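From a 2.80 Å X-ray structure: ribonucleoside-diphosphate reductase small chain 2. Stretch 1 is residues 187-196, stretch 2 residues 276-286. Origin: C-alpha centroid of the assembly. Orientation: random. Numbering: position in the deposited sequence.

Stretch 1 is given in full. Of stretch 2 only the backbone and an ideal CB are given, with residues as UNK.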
# COMPACT_ATOMS: atom_id res chain seq x y z
N GLY B 187 14.91 -17.28 1.49
CA GLY B 187 14.90 -18.55 2.19
C GLY B 187 16.25 -19.12 2.59
O GLY B 187 16.39 -19.66 3.68
N ILE B 188 17.23 -19.02 1.70
CA ILE B 188 18.55 -19.54 2.00
C ILE B 188 19.17 -18.72 3.12
O ILE B 188 19.24 -19.17 4.26
CB ILE B 188 19.49 -19.49 0.78
CG1 ILE B 188 18.89 -20.29 -0.38
CG2 ILE B 188 20.86 -20.06 1.15
CD1 ILE B 188 19.73 -20.29 -1.64
N PHE B 189 19.60 -17.51 2.77
CA PHE B 189 20.24 -16.62 3.72
C PHE B 189 19.97 -16.81 5.20
O PHE B 189 20.51 -17.74 5.81
CB PHE B 189 19.99 -15.16 3.35
CG PHE B 189 21.01 -14.62 2.42
CD1 PHE B 189 21.07 -15.07 1.11
CD2 PHE B 189 21.96 -13.71 2.87
CE1 PHE B 189 22.07 -14.64 0.25
CE2 PHE B 189 22.97 -13.26 2.02
CZ PHE B 189 23.03 -13.73 0.71
N GLN B 190 19.15 -15.96 5.79
CA GLN B 190 18.91 -16.07 7.22
C GLN B 190 18.41 -17.39 7.80
O GLN B 190 17.93 -17.43 8.93
CB GLN B 190 17.99 -14.94 7.65
CG GLN B 190 18.58 -13.58 7.38
CD GLN B 190 17.63 -12.48 7.74
OE1 GLN B 190 16.57 -12.36 7.13
NE2 GLN B 190 17.99 -11.68 8.73
N ALA B 191 18.53 -18.48 7.04
CA ALA B 191 18.09 -19.79 7.52
C ALA B 191 18.85 -20.11 8.80
O ALA B 191 18.31 -20.74 9.72
CB ALA B 191 18.35 -20.86 6.46
N GLY B 192 20.10 -19.67 8.85
CA GLY B 192 20.92 -19.90 10.03
C GLY B 192 20.27 -19.30 11.26
O GLY B 192 20.14 -19.96 12.28
N ASN B 193 19.84 -18.04 11.14
CA ASN B 193 19.19 -17.32 12.24
C ASN B 193 18.10 -18.17 12.88
O ASN B 193 18.21 -18.59 14.03
CB ASN B 193 18.57 -16.01 11.74
CG ASN B 193 19.59 -15.09 11.07
OD1 ASN B 193 20.36 -15.51 10.20
ND2 ASN B 193 19.57 -13.82 11.47
N TYR B 194 17.04 -18.42 12.11
CA TYR B 194 15.90 -19.20 12.60
C TYR B 194 16.36 -20.54 13.16
O TYR B 194 15.91 -20.97 14.22
CB TYR B 194 14.90 -19.43 11.46
CG TYR B 194 14.64 -18.20 10.63
CD1 TYR B 194 14.82 -18.23 9.24
CD2 TYR B 194 14.22 -17.01 11.21
CE1 TYR B 194 14.60 -17.11 8.46
CE2 TYR B 194 14.00 -15.87 10.43
CZ TYR B 194 14.18 -15.93 9.06
OH TYR B 194 13.96 -14.82 8.28
N ALA B 195 17.26 -21.21 12.43
CA ALA B 195 17.78 -22.50 12.86
C ALA B 195 18.31 -22.38 14.29
O ALA B 195 18.12 -23.27 15.12
CB ALA B 195 18.88 -22.94 11.91
N SER B 196 18.98 -21.26 14.57
CA SER B 196 19.55 -21.01 15.89
C SER B 196 18.50 -20.80 16.95
O SER B 196 18.46 -21.52 17.95
CB SER B 196 20.45 -19.78 15.85
OG SER B 196 21.46 -19.92 14.87
N UNK B 276 25.46 -27.21 9.50
CA UNK B 276 25.48 -27.30 8.04
C UNK B 276 24.04 -27.40 7.58
O UNK B 276 23.74 -28.04 6.57
CB UNK B 276 26.31 -28.49 7.55
N UNK B 277 23.15 -26.79 8.36
CA UNK B 277 21.72 -26.78 8.08
C UNK B 277 21.41 -26.12 6.74
O UNK B 277 20.47 -26.50 6.04
CB UNK B 277 20.97 -26.06 9.20
N UNK B 278 22.24 -25.14 6.38
CA UNK B 278 22.09 -24.40 5.14
C UNK B 278 22.02 -25.30 3.92
O UNK B 278 21.19 -25.09 3.04
CB UNK B 278 23.25 -23.41 4.98
N UNK B 279 22.90 -26.29 3.86
CA UNK B 279 22.92 -27.21 2.73
C UNK B 279 21.58 -27.92 2.58
O UNK B 279 21.08 -28.08 1.47
CB UNK B 279 24.04 -28.23 2.90
N UNK B 280 20.99 -28.33 3.69
CA UNK B 280 19.70 -29.00 3.65
C UNK B 280 18.68 -28.13 2.95
O UNK B 280 18.05 -28.54 1.97
CB UNK B 280 19.22 -29.35 5.06
N UNK B 281 18.51 -26.92 3.48
CA UNK B 281 17.58 -25.95 2.92
C UNK B 281 18.00 -25.63 1.49
O UNK B 281 17.19 -25.63 0.57
CB UNK B 281 17.53 -24.68 3.77
N UNK B 282 19.29 -25.36 1.31
CA UNK B 282 19.81 -25.03 0.00
C UNK B 282 19.38 -26.03 -1.07
O UNK B 282 19.22 -25.66 -2.24
CB UNK B 282 21.34 -24.95 0.06
N UNK B 283 19.18 -27.29 -0.69
CA UNK B 283 18.77 -28.31 -1.65
C UNK B 283 17.28 -28.27 -1.91
O UNK B 283 16.84 -28.39 -3.06
CB UNK B 283 19.17 -29.70 -1.15
N UNK B 284 16.50 -28.12 -0.85
CA UNK B 284 15.06 -28.06 -0.99
C UNK B 284 14.67 -26.96 -1.95
O UNK B 284 13.77 -27.12 -2.78
CB UNK B 284 14.39 -27.85 0.37
N UNK B 285 15.34 -25.82 -1.83
CA UNK B 285 15.07 -24.69 -2.70
C UNK B 285 15.56 -25.03 -4.11
O UNK B 285 14.92 -24.66 -5.10
CB UNK B 285 15.74 -23.42 -2.17
N UNK B 286 16.68 -25.73 -4.20
CA UNK B 286 17.23 -26.11 -5.49
C UNK B 286 16.18 -26.93 -6.22
O UNK B 286 15.95 -26.76 -7.42
CB UNK B 286 18.54 -26.89 -5.34

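Position 276 precedes the helix, and its ideal CB finds nothing of stretch 1 within 5.5 Å. Stretch 1 sets no rule here; the residue is Thr276, chi1 p.

At 277 the CA-to-CB bond points toward stretch 1, and the ideal CB lies 4.6 Å from Ala195 CB. Beyond it run two small residues of the partner helix, Ala191 and Ala195, a shallow apolar strip that would suit a leucine, a methionine or a flat ring. The deposited residue is Tyr277, chi1 t, which lays its ring along the strip: CD2 comes 3.3 Å from Ala195 CB, and CE2 is 3.9 Å from Ala191 CB. The carbonyl Ala191 O meets the ring at its edge, 3.5 Å from Tyr277 CE2.

At 278 the bond points sideways and the ideal CB touches nothing, so a side chain must extend to make contact. A medium or long aliphatic would fit beside Ile188 and Gly192. Ile278 does this, its CG2 reaching 4.2 Å from Ile188 CG2.

Positions 279 and 280 are out of reach, and stretch 1 leaves both free: Glu279 and Phe280.

Position 281, one turn after 277, again points toward the partner. The ideal CB is 4.7 Å from Ala191 CB and 5.1 Å from Gly187 O, a gap for something small or medium and apolar, such as alanine, valine or isoleucine. Val281, chi1 t, spreads its two methyls across it: CG2 stands 4.5 Å from Ala191 CB, CG1 4.0 Å from Gly187 O.

Position 282 has its CA 6.0 Å from the CA of Ile188. The ideal CB points sideways, 5.0 Å from Ile188 CG2, so a small residue would suit. Ala282 adds one methyl.

Position 283 is out of reach, and stretch 1 leaves the choice open; it is Asp283. At 284 an ideal CB would have room, and the helical phi/psi does not demand glycine, yet Gly284 is what occurs.

Position 285 also points toward stretch 1. Its ideal CB is 4.8 Å from Ile188 CG1, beside Gly187, which offers no side chain; a branched or long aliphatic would fill the space. Leu285, t and p, brings CD2 to 3.4 Å from Ile188 CG1, a tight contact.

Position 286 points sideways; stretch 1 sets no demand, and small or large would do. Leu286 turns its end nearer, but its CD2 still stands 6.0 Å from Ile188 CD1. No hydrogen bond joins the stretches: apolar fit is the rule.

Stretch 2, residues 276-286: TYIEFVADGLL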
# COMPACT_ATOMS: atom_id res chain seq x y z
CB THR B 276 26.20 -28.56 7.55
OG1 THR B 276 25.29 -29.67 7.62
CG2 THR B 276 27.43 -28.85 8.43
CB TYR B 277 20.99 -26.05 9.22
CG TYR B 277 19.55 -25.68 8.94
CD1 TYR B 277 18.60 -26.66 8.64
CD2 TYR B 277 19.13 -24.35 8.98
CE1 TYR B 277 17.28 -26.33 8.38
CE2 TYR B 277 17.80 -24.01 8.73
CZ TYR B 277 16.89 -25.00 8.43
OH TYR B 277 15.59 -24.66 8.16
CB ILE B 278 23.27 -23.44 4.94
CG1 ILE B 278 23.43 -22.54 6.16
CG2 ILE B 278 23.05 -22.64 3.66
CD1 ILE B 278 24.00 -23.24 7.39
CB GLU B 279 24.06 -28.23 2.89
CG GLU B 279 25.46 -27.64 2.65
CD GLU B 279 26.59 -28.66 2.79
OE1 GLU B 279 26.54 -29.73 2.14
OE2 GLU B 279 27.55 -28.39 3.55
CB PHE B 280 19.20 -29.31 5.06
CG PHE B 280 17.74 -29.61 5.11
CD1 PHE B 280 17.21 -30.64 4.34
CD2 PHE B 280 16.90 -28.86 5.91
CE1 PHE B 280 15.85 -30.90 4.36
CE2 PHE B 280 15.53 -29.11 5.93
CZ PHE B 280 15.01 -30.13 5.16
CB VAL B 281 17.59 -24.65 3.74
CG1 VAL B 281 16.75 -23.59 3.05
CG2 VAL B 281 17.05 -24.92 5.13
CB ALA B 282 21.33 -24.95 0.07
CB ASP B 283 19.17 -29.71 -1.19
CG ASP B 283 20.66 -29.99 -1.37
OD1 ASP B 283 21.20 -29.70 -2.46
OD2 ASP B 283 21.28 -30.50 -0.42
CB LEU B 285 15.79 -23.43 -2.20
CG LEU B 285 15.52 -22.17 -3.02
CD1 LEU B 285 14.06 -21.80 -2.88
CD2 LEU B 285 16.40 -21.04 -2.54
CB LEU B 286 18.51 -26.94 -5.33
CG LEU B 286 19.80 -26.33 -5.89
CD1 LEU B 286 19.52 -25.68 -7.24
CD2 LEU B 286 20.36 -25.30 -4.94
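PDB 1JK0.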